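Local coordinates for protein superoxide dismutase [Mn/Fe] (Aeropyrum pernix, PDB 3AK3) that probably catalyses the dismutation of superoxide to dioxygen and hydrogen peroxide at a single redox-active metal ion, here iron(III), at residues E126-G131 against D165-A170; T80-N85 against I161-V166. All coordinates share one frame; numbering follows the deposited sequence.

Contacts 1 and 2 lie side by side in the protein core, their centres about 12 Å apart, and both reach the iron. Along the chain, T80-N85 at the end of helix 62-82 comes first and E126-G131 second; I161-V166 at the end of strand 159-165 and D165-A170 in the loop that follows come last, overlapping at D165 and V166. Contact 1 joins the start of strand 129-136 to the end of its neighbour 159-165 and the metal-binding loop beyond; contact 2 brings the alpha-hairpin domain against the C-terminal domain. They meet where I164 N lies 2.9 Å from G131 O, a probable hydrogen bond. The metal ligand D165 is held between sheet and helix, at the junction of the two domains.

Contact 1: E126-G131 against D165-A170; sequences EGVGWG and DVWEHA. With FE (Fe (III) ion), chain G.
V128 lies against the indole of W167, its CG2 over the six-membered ring, 3.6 Å from the centroid and nearly on the ring normal. Water 1, a ligand of the iron, lies above the opposite face, toward its rim, so W167 separates the valine from the metal. The indole NE1 is bonded to K149 O, which fixes the ring's rotation, and its edge turns toward the face of W130 in an offset edge-to-face pair, planes at 65°. The W130 indole lies over the backbone and CB of D165: CZ3 is 3.4 Å from D165 CB, and ring and carboxylate are stacked at 18°. W130 and D165 form a non-hydrogen-bonded antiparallel pair; next to it V166 N donates to G129 O at 2.9 Å. A chi1 of -173° swings the D165 carboxylate away from its own backbone N and toward the metal. OD2 binds iron at 2.0 Å, while OD1 closes an Asx turn by accepting W167 N at 3.0 Å, from above the carboxylate plane, and takes a weak bond from water 1. H169 NE2 binds at 2.2 Å; H31, H79 and waters 1 and 2 are the other ligands. H169 ND1 is bonded to E168 of the second subunit, and E168 returns the bond to H169 there. The metal's inner shell is therefore tied into the subunit interface, and two indoles give it a largely aromatic wall.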
ATOM      1  N   GLU B 126       6.383   3.099  -9.517  1.00 14.84           N
ATOM      2  CA  GLU B 126       5.208   3.947  -9.509  1.00 15.00           C
ATOM      3  C   GLU B 126       5.200   4.854  -8.290  1.00 15.71           C
ATOM      4  O   GLU B 126       5.138   4.388  -7.151  1.00 17.08           O
ATOM      5  CB  GLU B 126       3.950   3.101  -9.552  1.00 15.50           C
ATOM      6  CG  GLU B 126       2.707   3.893  -9.845  1.00 14.19           C
ATOM      7  CD  GLU B 126       1.528   2.990 -10.025  1.00 14.66           C
ATOM      8  OE1 GLU B 126       1.034   2.870 -11.172  1.00 15.64           O
ATOM      9  OE2 GLU B 126       1.121   2.377  -9.024  1.00 14.01           O
ATOM     10  N   GLY B 127       5.249   6.157  -8.533  1.00 16.15           N
ATOM     11  CA  GLY B 127       5.452   7.116  -7.462  1.00 15.96           C
ATOM     12  C   GLY B 127       6.898   7.059  -7.025  1.00 15.90           C
ATOM     13  O   GLY B 127       7.798   6.874  -7.848  1.00 17.55           O
ATOM     14  N   VAL B 128       7.126   7.178  -5.723  1.00 15.03           N
ATOM     15  CA  VAL B 128       8.486   7.200  -5.217  1.00 14.06           C
ATOM     16  C   VAL B 128       8.889   5.850  -4.666  1.00 13.57           C
ATOM     17  O   VAL B 128       8.043   5.075  -4.205  1.00 12.92           O
ATOM     18  CB  VAL B 128       8.682   8.279  -4.160  1.00 13.99           C
ATOM     19  CG1 VAL B 128       8.512   9.667  -4.789  1.00 14.91           C
ATOM     20  CG2 VAL B 128       7.721   8.070  -2.989  1.00 13.51           C
ATOM     21  N   GLY B 129      10.184   5.559  -4.716  1.00 12.86           N
ATOM     22  CA  GLY B 129      10.658   4.263  -4.299  1.00 12.00           C
ATOM     23  C   GLY B 129      12.094   4.013  -4.685  1.00 11.64           C
ATOM     24  O   GLY B 129      12.872   4.959  -4.820  1.00 12.51           O
ATOM     25  N   TRP B 130      12.419   2.739  -4.862  1.00 10.78           N
ATOM     26  CA  TRP B 130      13.773   2.255  -5.097  1.00 11.35           C
ATOM     27  C   TRP B 130      13.790   1.156  -6.136  1.00 12.17           C
ATOM     28  O   TRP B 130      12.861   0.347  -6.218  1.00 12.28           O
ATOM     29  CB  TRP B 130      14.364   1.655  -3.814  1.00 10.53           C
ATOM     30  CG  TRP B 130      14.343   2.571  -2.658  1.00 10.84           C
ATOM     31  CD1 TRP B 130      13.269   2.881  -1.874  1.00 10.50           C
ATOM     32  CD2 TRP B 130      15.449   3.309  -2.129  1.00  9.97           C
ATOM     33  NE1 TRP B 130      13.630   3.766  -0.893  1.00 11.36           N
ATOM     34  CE2 TRP B 130      14.967   4.046  -1.022  1.00 10.45           C
ATOM     35  CE3 TRP B 130      16.803   3.421  -2.482  1.00 10.08           C
ATOM     36  CZ2 TRP B 130      15.784   4.885  -0.266  1.00 12.95           C
ATOM     37  CZ3 TRP B 130      17.621   4.246  -1.722  1.00 12.55           C
ATOM     38  CH2 TRP B 130      17.106   4.979  -0.634  1.00 11.56           C
ATOM     39  N   GLY B 131      14.871   1.103  -6.911  1.00 11.60           N
ATOM     40  CA  GLY B 131      15.234  -0.112  -7.602  1.00 11.52           C
ATOM     41  C   GLY B 131      16.235  -0.853  -6.734  1.00 11.93           C
ATOM     42  O   GLY B 131      17.127  -0.232  -6.132  1.00 12.60           O
ATOM     43  N   ASP B 165      17.904   5.142  -5.309  1.00 12.65           N
ATOM     44  CA  ASP B 165      16.809   5.950  -4.828  1.00 12.51           C
ATOM     45  C   ASP B 165      16.194   6.672  -6.007  1.00 13.41           C
ATOM     46  O   ASP B 165      16.864   7.458  -6.684  1.00 13.64           O
ATOM     47  CB  ASP B 165      17.341   6.923  -3.770  1.00 12.38           C
ATOM     48  CG  ASP B 165      16.260   7.715  -3.063  1.00 13.12           C
ATOM     49  OD1 ASP B 165      15.046   7.578  -3.338  1.00 13.83           O
ATOM     50  OD2 ASP B 165      16.660   8.525  -2.208  1.00 14.59           O
ATOM     51  N   VAL B 166      14.931   6.373  -6.288  1.00 12.85           N
ATOM     52  CA  VAL B 166      14.197   7.102  -7.309  1.00 13.23           C
ATOM     53  C   VAL B 166      13.020   7.903  -6.749  1.00 12.97           C
ATOM     54  O   VAL B 166      12.068   8.226  -7.465  1.00 13.86           O
ATOM     55  CB  VAL B 166      13.765   6.205  -8.506  1.00 13.14           C
ATOM     56  CG1 VAL B 166      14.990   5.739  -9.295  1.00 13.89           C
ATOM     57  CG2 VAL B 166      12.888   5.019  -8.046  1.00 13.76           C
ATOM     58  N   TRP B 167      13.089   8.253  -5.463  1.00 12.27           N
ATOM     59  CA  TRP B 167      12.246   9.347  -4.973  1.00 12.67           C
ATOM     60  C   TRP B 167      12.588  10.630  -5.727  1.00 13.16           C
ATOM     61  O   TRP B 167      13.733  10.813  -6.172  1.00 13.22           O
ATOM     62  CB  TRP B 167      12.471   9.594  -3.495  1.00 12.75           C
ATOM     63  CG  TRP B 167      11.856   8.572  -2.550  1.00 12.58           C
ATOM     64  CD1 TRP B 167      12.110   7.228  -2.490  1.00 13.69           C
ATOM     65  CD2 TRP B 167      10.936   8.859  -1.492  1.00 13.50           C
ATOM     66  NE1 TRP B 167      11.373   6.653  -1.460  1.00 12.37           N
ATOM     67  CE2 TRP B 167      10.653   7.638  -0.835  1.00 12.93           C
ATOM     68  CE3 TRP B 167      10.321  10.036  -1.032  1.00 13.47           C
ATOM     69  CZ2 TRP B 167       9.779   7.561   0.263  1.00 13.43           C
ATOM     70  CZ3 TRP B 167       9.451   9.956   0.067  1.00 12.87           C
ATOM     71  CH2 TRP B 167       9.190   8.724   0.692  1.00 13.32           C
ATOM     72  N   GLU B 168      11.609  11.511  -5.872  1.00 14.28           N
ATOM     73  CA  GLU B 168      11.801  12.721  -6.665  1.00 14.65           C
ATOM     74  C   GLU B 168      12.924  13.583  -6.100  1.00 15.08           C
ATOM     75  O   GLU B 168      13.705  14.149  -6.856  1.00 15.69           O
ATOM     76  CB  GLU B 168      10.492  13.484  -6.810  1.00 14.25           C
ATOM     77  CG  GLU B 168       9.456  12.672  -7.588  1.00 16.15           C
ATOM     78  CD  GLU B 168       8.122  13.363  -7.732  1.00 14.47           C
ATOM     79  OE1 GLU B 168       7.657  14.021  -6.772  1.00 16.68           O
ATOM     80  OE2 GLU B 168       7.535  13.227  -8.825  1.00 18.06           O
ATOM     81  N   HIS B 169      13.053  13.642  -4.776  1.00 15.31           N
ATOM     82  CA  HIS B 169      14.124  14.447  -4.169  1.00 15.14           C
ATOM     83  C   HIS B 169      15.535  13.983  -4.539  1.00 14.97           C
ATOM     84  O   HIS B 169      16.505  14.734  -4.363  1.00 16.10           O
ATOM     85  CB  HIS B 169      13.987  14.482  -2.649  1.00 14.83           C
ATOM     86  CG  HIS B 169      14.144  13.146  -1.997  1.00 14.08           C
ATOM     87  ND1 HIS B 169      13.097  12.517  -1.362  1.00 14.37           N
ATOM     88  CD2 HIS B 169      15.212  12.321  -1.882  1.00 14.70           C
ATOM     89  CE1 HIS B 169      13.514  11.354  -0.886  1.00 13.82           C
ATOM     90  NE2 HIS B 169      14.796  11.218  -1.175  1.00 16.22           N
ATOM     91  N   ALA B 170      15.657  12.751  -5.039  1.00 14.59           N
ATOM     92  CA  ALA B 170      16.954  12.181  -5.404  1.00 14.62           C
ATOM     93  C   ALA B 170      17.502  12.767  -6.705  1.00 14.42           C
ATOM     94  O   ALA B 170      18.699  12.657  -6.982  1.00 14.68           O
ATOM     95  CB  ALA B 170      16.862  10.665  -5.506  1.00 14.79           C
TER
HETATM   96 FE    FE G 215      15.974   9.459  -0.571  1.00 13.83          FE
HETATM   97  O   HOH W   1      14.238   8.325  -0.582  1.00 15.16           O
HETATM   98  O   HOH W   2      15.270  10.395   1.356  1.00 16.30           O

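Contact 2: T80-N85 against I161-V166; sequences TIFWPN and ILVIDV. With FE (Fe (III) ion), chain G.
F82 sets its ring across the D165 side chain where the alpha-hairpin domain of the iron/manganese superoxide dismutase fold meets the sheet of the C-terminal domain. D165 CB sits over one ring face, 3.9 Å from the centroid and close to the ring normal, a CH-pi contact displaced toward the rim. Ring and carboxylate planes stand 80° apart. The F82 edge is turned to the strand: V163 O lies in the ring plane, 3.4 Å from CD1. This pose follows from chi1 of -173°, which carries CG anti to the backbone N and brings the ring to D165; Y182 and W186 of helix 179-186 also pack on it. Beside F82 in the helix, I81 crosses V163 at about a right angle, the two branched side chains meeting through their CG2 methyls at 4.1 Å. V163 CG2 also reaches F82 CB, at 3.9 Å, so the valine packs against both I81 and F82.

N85 supplies the polar grip. Its amide straddles the corner at I161 and L162, which form a classic beta bulge opposite L133, and the two ends of the amide take backbone groups of opposite kind. ND2 donates to I161 O at 3.2 Å, from above the carbonyl plane, and also to D194. L162 CD1 packs against the same amide, 3.7 Å from N85 CG. On its other end, N85 OD1 accepts V163 N at 2.8 Å, with an N-H...O angle of 155° and the donor tilted from the carbonyl plane.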
ATOM      1  N   THR B  80      21.293   4.176   4.222  1.00 13.65           N
ATOM      2  CA  THR B  80      22.545   3.639   4.756  1.00 14.53           C
ATOM      3  C   THR B  80      23.300   2.765   3.742  1.00 14.20           C
ATOM      4  O   THR B  80      24.537   2.761   3.709  1.00 14.31           O
ATOM      5  CB  THR B  80      22.282   2.893   6.078  1.00 15.11           C
ATOM      6  OG1 THR B  80      21.970   3.858   7.084  1.00 15.87           O
ATOM      7  CG2 THR B  80      23.489   2.055   6.523  1.00 16.84           C
ATOM      8  N   ILE B  81      22.558   2.032   2.915  1.00 13.87           N
ATOM      9  CA  ILE B  81      23.153   1.206   1.861  1.00 13.72           C
ATOM     10  C   ILE B  81      23.451   2.084   0.639  1.00 13.98           C
ATOM     11  O   ILE B  81      24.514   1.959   0.014  1.00 14.32           O
ATOM     12  CB  ILE B  81      22.219   0.020   1.492  1.00 13.70           C
ATOM     13  CG1 ILE B  81      21.990  -0.878   2.715  1.00 14.57           C
ATOM     14  CG2 ILE B  81      22.728  -0.766   0.261  1.00 14.04           C
ATOM     15  CD1 ILE B  81      20.720  -1.727   2.598  1.00 14.68           C
ATOM     16  N   PHE B  82      22.518   2.985   0.326  1.00 13.52           N
ATOM     17  CA  PHE B  82      22.620   3.888  -0.832  1.00 13.05           C
ATOM     18  C   PHE B  82      23.942   4.666  -0.908  1.00 13.82           C
ATOM     19  O   PHE B  82      24.599   4.667  -1.950  1.00 14.83           O
ATOM     20  CB  PHE B  82      21.411   4.834  -0.859  1.00 13.12           C
ATOM     21  CG  PHE B  82      21.316   5.707  -2.091  1.00 11.01           C
ATOM     22  CD1 PHE B  82      21.254   5.150  -3.364  1.00 12.71           C
ATOM     23  CD2 PHE B  82      21.192   7.077  -1.954  1.00 11.56           C
ATOM     24  CE1 PHE B  82      21.135   5.975  -4.494  1.00 12.21           C
ATOM     25  CE2 PHE B  82      21.063   7.904  -3.062  1.00 13.24           C
ATOM     26  CZ  PHE B  82      21.037   7.346  -4.336  1.00 12.88           C
ATOM     27  N   TRP B  83      24.346   5.311   0.179  1.00 14.08           N
ATOM     28  CA  TRP B  83      25.525   6.183   0.084  1.00 14.24           C
ATOM     29  C   TRP B  83      26.808   5.425  -0.293  1.00 14.60           C
ATOM     30  O   TRP B  83      27.463   5.783  -1.269  1.00 15.32           O
ATOM     31  CB  TRP B  83      25.742   6.998   1.359  1.00 14.40           C
ATOM     32  CG  TRP B  83      24.559   7.703   1.878  1.00 15.44           C
ATOM     33  CD1 TRP B  83      24.072   7.625   3.144  1.00 13.78           C
ATOM     34  CD2 TRP B  83      23.710   8.624   1.179  1.00 13.25           C
ATOM     35  NE1 TRP B  83      22.979   8.425   3.285  1.00 13.21           N
ATOM     36  CE2 TRP B  83      22.729   9.058   2.098  1.00 15.44           C
ATOM     37  CE3 TRP B  83      23.682   9.130  -0.131  1.00 16.45           C
ATOM     38  CZ2 TRP B  83      21.726   9.960   1.755  1.00 14.40           C
ATOM     39  CZ3 TRP B  83      22.679  10.035  -0.469  1.00 15.13           C
ATOM     40  CH2 TRP B  83      21.717  10.438   0.471  1.00 15.37           C
ATOM     41  N   PRO B  84      27.173   4.373   0.464  1.00 15.02           N
ATOM     42  CA  PRO B  84      28.376   3.626   0.076  1.00 14.80           C
ATOM     43  C   PRO B  84      28.220   2.791  -1.201  1.00 15.55           C
ATOM     44  O   PRO B  84      29.218   2.304  -1.731  1.00 15.80           O
ATOM     45  CB  PRO B  84      28.624   2.722   1.286  1.00 14.39           C
ATOM     46  CG  PRO B  84      27.245   2.529   1.882  1.00 15.10           C
ATOM     47  CD  PRO B  84      26.570   3.838   1.699  1.00 14.58           C
ATOM     48  N   ASN B  85      26.985   2.617  -1.684  1.00 15.34           N
ATOM     49  CA  ASN B  85      26.737   1.976  -2.978  1.00 15.55           C
ATOM     50  C   ASN B  85      27.273   2.836  -4.103  1.00 15.61           C
ATOM     51  O   ASN B  85      27.373   2.372  -5.239  1.00 16.23           O
ATOM     52  CB  ASN B  85      25.239   1.807  -3.240  1.00 14.92           C
ATOM     53  CG  ASN B  85      24.696   0.456  -2.844  1.00 14.89           C
ATOM     54  OD1 ASN B  85      23.478   0.260  -2.908  1.00 14.68           O
ATOM     55  ND2 ASN B  85      25.551  -0.472  -2.441  1.00 15.42           N
ATOM     56  N   ILE B 161      21.831  -5.448  -1.953  1.00 14.32           N
ATOM     57  CA  ILE B 161      23.276  -5.225  -2.104  1.00 14.61           C
ATOM     58  C   ILE B 161      23.581  -4.035  -3.000  1.00 14.25           C
ATOM     59  O   ILE B 161      24.683  -3.491  -2.952  1.00 15.32           O
ATOM     60  CB  ILE B 161      24.033  -6.489  -2.584  1.00 14.63           C
ATOM     61  CG1 ILE B 161      23.619  -6.887  -4.013  1.00 15.73           C
ATOM     62  CG2 ILE B 161      23.875  -7.629  -1.560  1.00 14.90           C
ATOM     63  CD1 ILE B 161      24.445  -8.011  -4.600  1.00 14.84           C
ATOM     64  N   LEU B 162      22.609  -3.633  -3.815  1.00 13.77           N
ATOM     65  CA  LEU B 162      22.716  -2.418  -4.608  1.00 13.00           C
ATOM     66  C   LEU B 162      21.331  -1.796  -4.731  1.00 13.08           C
ATOM     67  O   LEU B 162      20.374  -2.483  -5.148  1.00 13.45           O
ATOM     68  CB  LEU B 162      23.271  -2.713  -5.999  1.00 13.03           C
ATOM     69  CG  LEU B 162      23.378  -1.521  -6.953  1.00 13.79           C
ATOM     70  CD1 LEU B 162      24.305  -0.413  -6.435  1.00 15.62           C
ATOM     71  CD2 LEU B 162      23.852  -2.024  -8.313  1.00 16.04           C
ATOM     72  N   VAL B 163      21.213  -0.526  -4.359  1.00 13.12           N
ATOM     73  CA  VAL B 163      19.934   0.165  -4.410  1.00 13.14           C
ATOM     74  C   VAL B 163      20.082   1.505  -5.102  1.00 13.33           C
ATOM     75  O   VAL B 163      21.142   2.153  -5.007  1.00 14.15           O
ATOM     76  CB  VAL B 163      19.278   0.346  -2.997  1.00 13.02           C
ATOM     77  CG1 VAL B 163      19.112  -1.001  -2.310  1.00 13.65           C
ATOM     78  CG2 VAL B 163      20.055   1.343  -2.107  1.00 12.05           C
ATOM     79  N   ILE B 164      19.024   1.906  -5.801  1.00 12.90           N
ATOM     80  CA  ILE B 164      18.953   3.247  -6.377  1.00 13.20           C
ATOM     81  C   ILE B 164      17.703   3.964  -5.874  1.00 12.85           C
ATOM     82  O   ILE B 164      16.579   3.459  -5.989  1.00 11.53           O
ATOM     83  CB  ILE B 164      19.025   3.272  -7.935  1.00 13.91           C
ATOM     84  CG1 ILE B 164      19.125   4.725  -8.419  1.00 13.99           C
ATOM     85  CG2 ILE B 164      17.866   2.477  -8.565  1.00 13.43           C
ATOM     86  CD1 ILE B 164      19.047   4.920  -9.932  1.00 14.60           C
ATOM     87  N   ASP B 165      17.904   5.142  -5.309  1.00 12.65           N
ATOM     88  CA  ASP B 165      16.809   5.950  -4.828  1.00 12.51           C
ATOM     89  C   ASP B 165      16.194   6.672  -6.007  1.00 13.41           C
ATOM     90  O   ASP B 165      16.864   7.458  -6.684  1.00 13.64           O
ATOM     91  CB  ASP B 165      17.341   6.923  -3.770  1.00 12.38           C
ATOM     92  CG  ASP B 165      16.260   7.715  -3.063  1.00 13.12           C
ATOM     93  OD1 ASP B 165      15.046   7.578  -3.338  1.00 13.83           O
ATOM     94  OD2 ASP B 165      16.660   8.525  -2.208  1.00 14.59           O
ATOM     95  N   VAL B 166      14.931   6.373  -6.288  1.00 12.85           N
ATOM     96  CA  VAL B 166      14.197   7.102  -7.309  1.00 13.23           C
ATOM     97  C   VAL B 166      13.020   7.903  -6.749  1.00 12.97           C
ATOM     98  O   VAL B 166      12.068   8.226  -7.465  1.00 13.86           O
ATOM     99  CB  VAL B 166      13.765   6.205  -8.506  1.00 13.14           C
ATOM    100  CG1 VAL B 166      14.990   5.739  -9.295  1.00 13.89           C
ATOM    101  CG2 VAL B 166      12.888   5.019  -8.046  1.00 13.76           C
TER
HETATM  102 FE    FE G 215      15.974   9.459  -0.571  1.00 13.83          FE
HETATM  103  O   HOH W   1      14.238   8.325  -0.582  1.00 15.16           O
HETATM  104  O   HOH W   2      15.270  10.395   1.356  1.00 16.30           O